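Local coordinates for protein Non-ribosomal peptide synthetase (Streptomyces halstedii, PDB 3WV4) that forms part of a non-ribosomal peptide synthetase and has the fold of the AMP-binding (ANL) superfamily, at residues 306-319 against 327-339. Sequence-based numbering, arbitrary orientation.
Sequences APTLRMFTNSAAAL and LRSAFPGAQVVRM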
ATOM      1  N   ALA A 306      25.598  -0.144   3.582  1.00 40.02           N
ATOM      2  CA  ALA A 306      24.676   0.910   3.209  1.00 38.27           C
ATOM      3  C   ALA A 306      24.352   1.635   4.506  1.00 38.26           C
ATOM      4  O   ALA A 306      23.285   1.481   5.098  1.00 35.70           O
ATOM      5  CB  ALA A 306      23.453   0.361   2.507  1.00 37.45           C
ATOM      6  N   PRO A 307      25.309   2.413   4.984  1.00 37.37           N
ATOM      7  CA  PRO A 307      25.160   3.096   6.302  1.00 38.64           C
ATOM      8  C   PRO A 307      23.971   4.062   6.429  1.00 34.26           C
ATOM      9  O   PRO A 307      23.577   4.356   7.519  1.00 35.11           O
ATOM     10  CB  PRO A 307      26.501   3.870   6.443  1.00 40.49           C
ATOM     11  CG  PRO A 307      26.985   4.050   4.997  1.00 38.32           C
ATOM     12  CD  PRO A 307      26.598   2.739   4.349  1.00 38.13           C
ATOM     13  N   THR A 308      23.389   4.532   5.332  1.00 35.08           N
ATOM     14  CA  THR A 308      22.219   5.424   5.448  1.00 32.76           C
ATOM     15  C   THR A 308      20.933   4.737   5.944  1.00 29.91           C
ATOM     16  O   THR A 308      20.066   5.395   6.453  1.00 28.92           O
ATOM     17  CB  THR A 308      21.948   6.092   4.109  1.00 32.97           C
ATOM     18  OG1 THR A 308      21.752   5.064   3.125  1.00 31.92           O
ATOM     19  CG2 THR A 308      23.141   7.004   3.723  1.00 34.14           C
ATOM     20  N   LEU A 309      20.835   3.418   5.797  1.00 29.67           N
ATOM     21  CA  LEU A 309      19.676   2.645   6.235  1.00 29.72           C
ATOM     22  C   LEU A 309      19.436   2.720   7.748  1.00 29.35           C
ATOM     23  O   LEU A 309      20.308   2.344   8.535  1.00 30.04           O
ATOM     24  CB  LEU A 309      19.848   1.207   5.828  1.00 30.00           C
ATOM     25  CG  LEU A 309      19.461   0.935   4.372  1.00 30.29           C
ATOM     26  CD1 LEU A 309      19.797  -0.488   4.072  1.00 31.18           C
ATOM     27  CD2 LEU A 309      17.963   1.154   4.122  1.00 31.25           C
ATOM     28  N   ARG A 310      18.248   3.208   8.118  1.00 28.04           N
ATOM     29  CA  ARG A 310      17.835   3.355   9.501  1.00 26.75           C
ATOM     30  C   ARG A 310      16.654   2.484   9.941  1.00 27.25           C
ATOM     31  O   ARG A 310      16.414   2.310  11.152  1.00 27.36           O
ATOM     32  CB  ARG A 310      17.563   4.836   9.814  1.00 25.84           C
ATOM     33  CG  ARG A 310      16.208   5.384   9.367  1.00 25.59           C
ATOM     34  CD  ARG A 310      16.129   6.904   9.665  1.00 24.38           C
ATOM     35  NE  ARG A 310      14.814   7.432   9.335  1.00 23.83           N
ATOM     36  CZ  ARG A 310      13.745   7.398  10.154  1.00 22.66           C
ATOM     37  NH1 ARG A 310      13.829   6.921  11.368  1.00 22.28           N
ATOM     38  NH2 ARG A 310      12.601   7.888   9.773  1.00 22.81           N
ATOM     39  N   MET A 311      15.905   1.924   9.005  1.00 28.09           N
ATOM     40  CA  MET A 311      14.770   1.053   9.389  1.00 27.37           C
ATOM     41  C   MET A 311      14.412   0.080   8.308  1.00 26.87           C
ATOM     42  O   MET A 311      14.414   0.440   7.123  1.00 28.99           O
ATOM     43  CB  MET A 311      13.509   1.872   9.702  1.00 26.18           C
ATOM     44  CG  MET A 311      12.426   1.104  10.446  1.00 26.15           C
ATOM     45  SD  MET A 311      11.025   2.147  10.908  1.00 24.88           S
ATOM     46  CE  MET A 311      11.844   3.337  11.985  1.00 25.34           C
ATOM     47  N   PHE A 312      14.178  -1.158   8.730  1.00 27.78           N
ATOM     48  CA  PHE A 312      13.558  -2.186   7.961  1.00 27.08           C
ATOM     49  C   PHE A 312      12.191  -2.475   8.566  1.00 27.51           C
ATOM     50  O   PHE A 312      12.091  -2.674   9.791  1.00 25.81           O
ATOM     51  CB  PHE A 312      14.339  -3.489   8.045  1.00 27.45           C
ATOM     52  CG  PHE A 312      15.699  -3.391   7.477  1.00 28.23           C
ATOM     53  CD1 PHE A 312      15.898  -3.445   6.107  1.00 27.77           C
ATOM     54  CD2 PHE A 312      16.806  -3.212   8.315  1.00 29.37           C
ATOM     55  CE1 PHE A 312      17.174  -3.332   5.572  1.00 28.64           C
ATOM     56  CE2 PHE A 312      18.093  -3.085   7.773  1.00 30.03           C
ATOM     57  CZ  PHE A 312      18.273  -3.138   6.386  1.00 28.09           C
ATOM     58  N   THR A 313      11.169  -2.533   7.719  1.00 26.94           N
ATOM     59  CA  THR A 313       9.849  -2.833   8.191  1.00 30.52           C
ATOM     60  C   THR A 313       9.344  -4.114   7.503  1.00 31.84           C
ATOM     61  O   THR A 313       9.329  -4.214   6.290  1.00 29.68           O
ATOM     62  CB  THR A 313       8.881  -1.660   7.996  1.00 28.69           C
ATOM     63  OG1 THR A 313       8.695  -1.361   6.632  1.00 26.63           O
ATOM     64  CG2 THR A 313       9.444  -0.456   8.594  1.00 30.78           C
ATOM     65  N   ASN A 314       8.880  -5.042   8.316  1.00 34.58           N
ATOM     66  CA  ASN A 314       8.500  -6.329   7.848  1.00 41.56           C
ATOM     67  C   ASN A 314       7.034  -6.509   8.135  1.00 46.72           C
ATOM     68  O   ASN A 314       6.596  -6.437   9.299  1.00 44.93           O
ATOM     69  CB  ASN A 314       9.300  -7.426   8.539  1.00 44.86           C
ATOM     70  CG  ASN A 314       9.002  -8.806   7.953  1.00 46.62           C
ATOM     71  OD1 ASN A 314       9.307  -9.069   6.796  1.00 54.86           O
ATOM     72  ND2 ASN A 314       8.433  -9.674   8.743  1.00 40.91           N
ATOM     73  N   SER A 315       6.279  -6.706   7.054  1.00 50.97           N
ATOM     74  CA  SER A 315       4.920  -7.200   7.151  1.00 59.98           C
ATOM     75  C   SER A 315       5.013  -8.614   6.542  1.00 64.32           C
ATOM     76  O   SER A 315       6.054  -9.282   6.653  1.00 68.94           O
ATOM     77  CB  SER A 315       3.891  -6.221   6.479  1.00 55.80           C
ATOM     78  OG  SER A 315       4.301  -5.712   5.213  1.00 58.68           O
ATOM     79  N   ALA A 316       3.947  -9.093   5.931  1.00 68.98           N
ATOM     80  CA  ALA A 316       3.998 -10.377   5.232  1.00 68.37           C
ATOM     81  C   ALA A 316       4.119 -11.598   6.155  1.00 67.28           C
ATOM     82  O   ALA A 316       3.206 -12.422   6.146  1.00 77.76           O
ATOM     83  CB  ALA A 316       5.106 -10.396   4.176  1.00 68.81           C
ATOM     84  N   ALA A 317       5.211 -11.744   6.918  1.00 59.26           N
ATOM     85  CA  ALA A 317       5.469 -13.000   7.689  1.00 54.28           C
ATOM     86  C   ALA A 317       6.640 -12.927   8.647  1.00 49.93           C
ATOM     87  O   ALA A 317       7.536 -12.154   8.462  1.00 56.58           O
ATOM     88  CB  ALA A 317       5.694 -14.172   6.738  1.00 55.17           C
ATOM     89  N   ALA A 318       6.618 -13.769   9.657  1.00 46.14           N
ATOM     90  CA  ALA A 318       7.616 -13.811  10.687  1.00 46.06           C
ATOM     91  C   ALA A 318       9.034 -13.759  10.144  1.00 46.66           C
ATOM     92  O   ALA A 318       9.422 -14.492   9.230  1.00 48.05           O
ATOM     93  CB  ALA A 318       7.425 -15.073  11.536  1.00 47.69           C
ATOM     94  N   LEU A 319       9.810 -12.868  10.722  1.00 44.64           N
ATOM     95  CA  LEU A 319      11.197 -12.714  10.385  1.00 41.32           C
ATOM     96  C   LEU A 319      11.954 -13.503  11.443  1.00 43.66           C
ATOM     97  O   LEU A 319      11.748 -13.263  12.629  1.00 49.39           O
ATOM     98  CB  LEU A 319      11.529 -11.224  10.457  1.00 41.59           C
ATOM     99  CG  LEU A 319      12.769 -10.713   9.715  1.00 36.06           C
ATOM    100  CD1 LEU A 319      12.694 -11.009   8.221  1.00 35.33           C
ATOM    101  CD2 LEU A 319      12.865  -9.217   9.955  1.00 34.68           C
ATOM    102  N   LEU A 327      20.875  -8.715   9.956  1.00 31.23           N
ATOM    103  CA  LEU A 327      20.585  -7.395   9.478  1.00 30.24           C
ATOM    104  C   LEU A 327      21.202  -6.385  10.426  1.00 29.93           C
ATOM    105  O   LEU A 327      21.724  -5.368   9.991  1.00 28.11           O
ATOM    106  CB  LEU A 327      19.089  -7.140   9.460  1.00 29.04           C
ATOM    107  CG  LEU A 327      18.264  -7.643   8.290  1.00 29.38           C
ATOM    108  CD1 LEU A 327      16.809  -7.443   8.690  1.00 27.02           C
ATOM    109  CD2 LEU A 327      18.605  -6.994   6.941  1.00 29.52           C
ATOM    110  N   ARG A 328      21.095  -6.661  11.719  1.00 30.31           N
ATOM    111  CA  ARG A 328      21.590  -5.717  12.711  1.00 31.83           C
ATOM    112  C   ARG A 328      23.106  -5.629  12.664  1.00 33.09           C
ATOM    113  O   ARG A 328      23.679  -4.556  12.836  1.00 33.20           O
ATOM    114  CB  ARG A 328      21.115  -6.082  14.094  1.00 31.76           C
ATOM    115  CG  ARG A 328      19.718  -5.596  14.359  1.00 33.33           C
ATOM    116  CD  ARG A 328      19.240  -6.059  15.717  1.00 32.43           C
ATOM    117  NE  ARG A 328      17.865  -5.632  15.920  1.00 32.19           N
ATOM    118  CZ  ARG A 328      16.932  -6.347  16.552  1.00 32.43           C
ATOM    119  NH1 ARG A 328      17.223  -7.540  17.018  1.00 31.37           N
ATOM    120  NH2 ARG A 328      15.687  -5.864  16.722  1.00 33.18           N
ATOM    121  N   SER A 329      23.732  -6.775  12.380  1.00 32.21           N
ATOM    122  CA  SER A 329      25.156  -6.847  12.255  1.00 35.05           C
ATOM    123  C   SER A 329      25.661  -6.068  11.013  1.00 33.98           C
ATOM    124  O   SER A 329      26.628  -5.336  11.098  1.00 31.63           O
ATOM    125  CB  SER A 329      25.566  -8.324  12.215  1.00 36.23           C
ATOM    126  OG  SER A 329      26.956  -8.481  12.151  1.00 39.52           O
ATOM    127  N   ALA A 330      24.943  -6.193   9.909  1.00 33.63           N
ATOM    128  CA  ALA A 330      25.281  -5.518   8.660  1.00 35.35           C
ATOM    129  C   ALA A 330      24.917  -4.037   8.675  1.00 34.75           C
ATOM    130  O   ALA A 330      25.662  -3.242   8.128  1.00 34.91           O
ATOM    131  CB  ALA A 330      24.614  -6.202   7.483  1.00 37.44           C
ATOM    132  N   PHE A 331      23.822  -3.685   9.338  1.00 33.04           N
ATOM    133  CA  PHE A 331      23.343  -2.305   9.461  1.00 31.04           C
ATOM    134  C   PHE A 331      23.019  -1.959  10.924  1.00 31.10           C
ATOM    135  O   PHE A 331      21.844  -1.937  11.310  1.00 30.18           O
ATOM    136  CB  PHE A 331      22.089  -2.175   8.669  1.00 30.46           C
ATOM    137  CG  PHE A 331      22.230  -2.662   7.254  1.00 31.61           C
ATOM    138  CD1 PHE A 331      21.771  -3.895   6.893  1.00 31.42           C
ATOM    139  CD2 PHE A 331      22.866  -1.852   6.277  1.00 33.76           C
ATOM    140  CE1 PHE A 331      21.917  -4.333   5.606  1.00 33.97           C
ATOM    141  CE2 PHE A 331      22.989  -2.286   4.969  1.00 35.62           C
ATOM    142  CZ  PHE A 331      22.518  -3.546   4.630  1.00 34.53           C
ATOM    143  N   PRO A 332      24.044  -1.683  11.742  1.00 30.14           N
ATOM    144  CA  PRO A 332      23.797  -1.531  13.183  1.00 31.88           C
ATOM    145  C   PRO A 332      23.038  -0.263  13.512  1.00 31.04           C
ATOM    146  O   PRO A 332      22.526  -0.149  14.579  1.00 31.33           O
ATOM    147  CB  PRO A 332      25.200  -1.457  13.763  1.00 32.11           C
ATOM    148  CG  PRO A 332      26.016  -0.992  12.626  1.00 32.40           C
ATOM    149  CD  PRO A 332      25.462  -1.660  11.442  1.00 31.05           C
ATOM    150  N   GLY A 333      22.920   0.642  12.559  1.00 31.04           N
ATOM    151  CA  GLY A 333      22.091   1.839  12.719  1.00 30.67           C
ATOM    152  C   GLY A 333      20.635   1.663  12.383  1.00 30.74           C
ATOM    153  O   GLY A 333      19.884   2.621  12.414  1.00 33.01           O
ATOM    154  N   ALA A 334      20.214   0.442  12.058  1.00 29.91           N
ATOM    155  CA  ALA A 334      18.928   0.264  11.498  1.00 27.70           C
ATOM    156  C   ALA A 334      18.089  -0.526  12.471  1.00 28.81           C
ATOM    157  O   ALA A 334      18.575  -1.465  13.063  1.00 32.34           O
ATOM    158  CB  ALA A 334      19.004  -0.433  10.123  1.00 28.60           C
ATOM    159  N   GLN A 335      16.830  -0.126  12.621  1.00 26.93           N
ATOM    160  CA  GLN A 335      15.858  -0.808  13.496  1.00 27.01           C
ATOM    161  C   GLN A 335      15.050  -1.787  12.685  1.00 25.28           C
ATOM    162  O   GLN A 335      14.820  -1.544  11.515  1.00 27.27           O
ATOM    163  CB  GLN A 335      14.930   0.230  14.129  1.00 26.59           C
ATOM    164  CG  GLN A 335      15.711   1.118  15.080  1.00 27.43           C
ATOM    165  CD  GLN A 335      14.935   2.313  15.564  1.00 28.73           C
ATOM    166  OE1 GLN A 335      14.421   3.138  14.771  1.00 30.73           O
ATOM    167  NE2 GLN A 335      14.947   2.498  16.851  1.00 28.69           N
ATOM    168  N   VAL A 336      14.711  -2.931  13.262  1.00 25.75           N
ATOM    169  CA  VAL A 336      14.031  -4.006  12.553  1.00 24.27           C
ATOM    170  C   VAL A 336      12.681  -4.195  13.183  1.00 25.12           C
ATOM    171  O   VAL A 336      12.551  -4.603  14.346  1.00 26.29           O
ATOM    172  CB  VAL A 336      14.818  -5.296  12.653  1.00 25.14           C
ATOM    173  CG1 VAL A 336      14.033  -6.426  11.995  1.00 26.91           C
ATOM    174  CG2 VAL A 336      16.179  -5.140  12.029  1.00 26.00           C
ATOM    175  N   VAL A 337      11.668  -3.761  12.462  1.00 25.66           N
ATOM    176  CA  VAL A 337      10.373  -3.455  13.033  1.00 25.83           C
ATOM    177  C   VAL A 337       9.339  -4.498  12.649  1.00 26.22           C
ATOM    178  O   VAL A 337       9.125  -4.706  11.458  1.00 26.25           O
ATOM    179  CB  VAL A 337       9.897  -2.075  12.567  1.00 25.57           C
ATOM    180  CG1 VAL A 337       8.508  -1.815  13.074  1.00 25.84           C
ATOM    181  CG2 VAL A 337      10.895  -0.997  13.021  1.00 25.08           C
ATOM    182  N   ARG A 338       8.725  -5.141  13.655  1.00 25.07           N
ATOM    183  CA  ARG A 338       7.737  -6.138  13.371  1.00 27.83           C
ATOM    184  C   ARG A 338       6.378  -5.532  13.256  1.00 27.27           C
ATOM    185  O   ARG A 338       6.037  -4.591  13.984  1.00 26.60           O
ATOM    186  CB  ARG A 338       7.756  -7.255  14.421  1.00 31.96           C
ATOM    187  CG  ARG A 338       9.034  -8.148  14.429  1.00 33.26           C
ATOM    188  CD  ARG A 338       9.883  -7.957  15.715  1.00 39.24           C
ATOM    189  NE  ARG A 338       9.181  -8.302  16.928  1.00 39.46           N
ATOM    190  CZ  ARG A 338       9.459  -7.906  18.173  1.00 38.65           C
ATOM    191  NH1 ARG A 338      10.405  -7.040  18.483  1.00 37.65           N
ATOM    192  NH2 ARG A 338       8.729  -8.417  19.154  1.00 42.81           N
ATOM    193  N   MET A 339       5.566  -6.092  12.366  1.00 27.48           N
ATOM    194  CA  MET A 339       4.215  -5.604  12.108  1.00 29.22           C
ATOM    195  C   MET A 339       3.315  -6.784  11.794  1.00 28.01           C
ATOM    196  O   MET A 339       3.786  -7.799  11.351  1.00 27.13           O
ATOM    197  CB  MET A 339       4.220  -4.650  10.900  1.00 28.44           C
ATOM    198  CG  MET A 339       5.323  -3.596  11.020  1.00 30.99           C
ATOM    199  SD  MET A 339       5.156  -2.234   9.907  1.00 30.61           S
ATOM    200  CE  MET A 339       5.437  -3.111   8.393  1.00 36.82           C
TER
HETATM  201  O   HOH W   1      15.677   4.232  12.617  1.00 37.51           O
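The carbonyl oxygen of R310 accepts a hydrogen bond from Q335 N at 2.9 Å, the donor arriving well above the carbonyl plane, and A334 CA adds a C-H...O contact. A water donates to Q335 OE1, 2.7 Å away, and a polar side chain suits this partly exposed position, while the guanidinium of R310 turns to D235. Here begins the parallel pairing of strands 311-314 and 335-339, joined by helix 321-330 in a beta-alpha-beta unit of the AMP-binding fold. F312 bonds through both backbone atoms to the residues flanking its partner V336, the parallel pattern, its N donating to Q335 O and its O accepting from V337 N, both 2.9 Å; N314 N to V337 O continues the pattern.

Alternating side chains divide the two faces. F312, with CG anti to its carbonyl carbon (chi1 -63°), lays its ring on the helix side, where L327 CD2 sits over one face in a CH-pi contact and F331 CD1 meets the edge 3.6 Å from F312 CZ. The two phenyl planes stand 59° apart. The small methyl of A334 fits between L309 O and the F312 ring, its CB 3.7 Å from F312 CE2. L309 CD1 lies over a face of the F331 ring in a CH-pi contact, and L295 and I299 of helix 289-300 also touch this buried layer. On the face of M311, T313 and V337, beside L229 of helix 215-229, the flexible M311 chain lays CG against V337 CG2 at 3.7 Å. From the last residue of its strand, N314 ND2 donates to A317 O in the loop beyond at 2.7 Å, the acceptor lying in the amide plane.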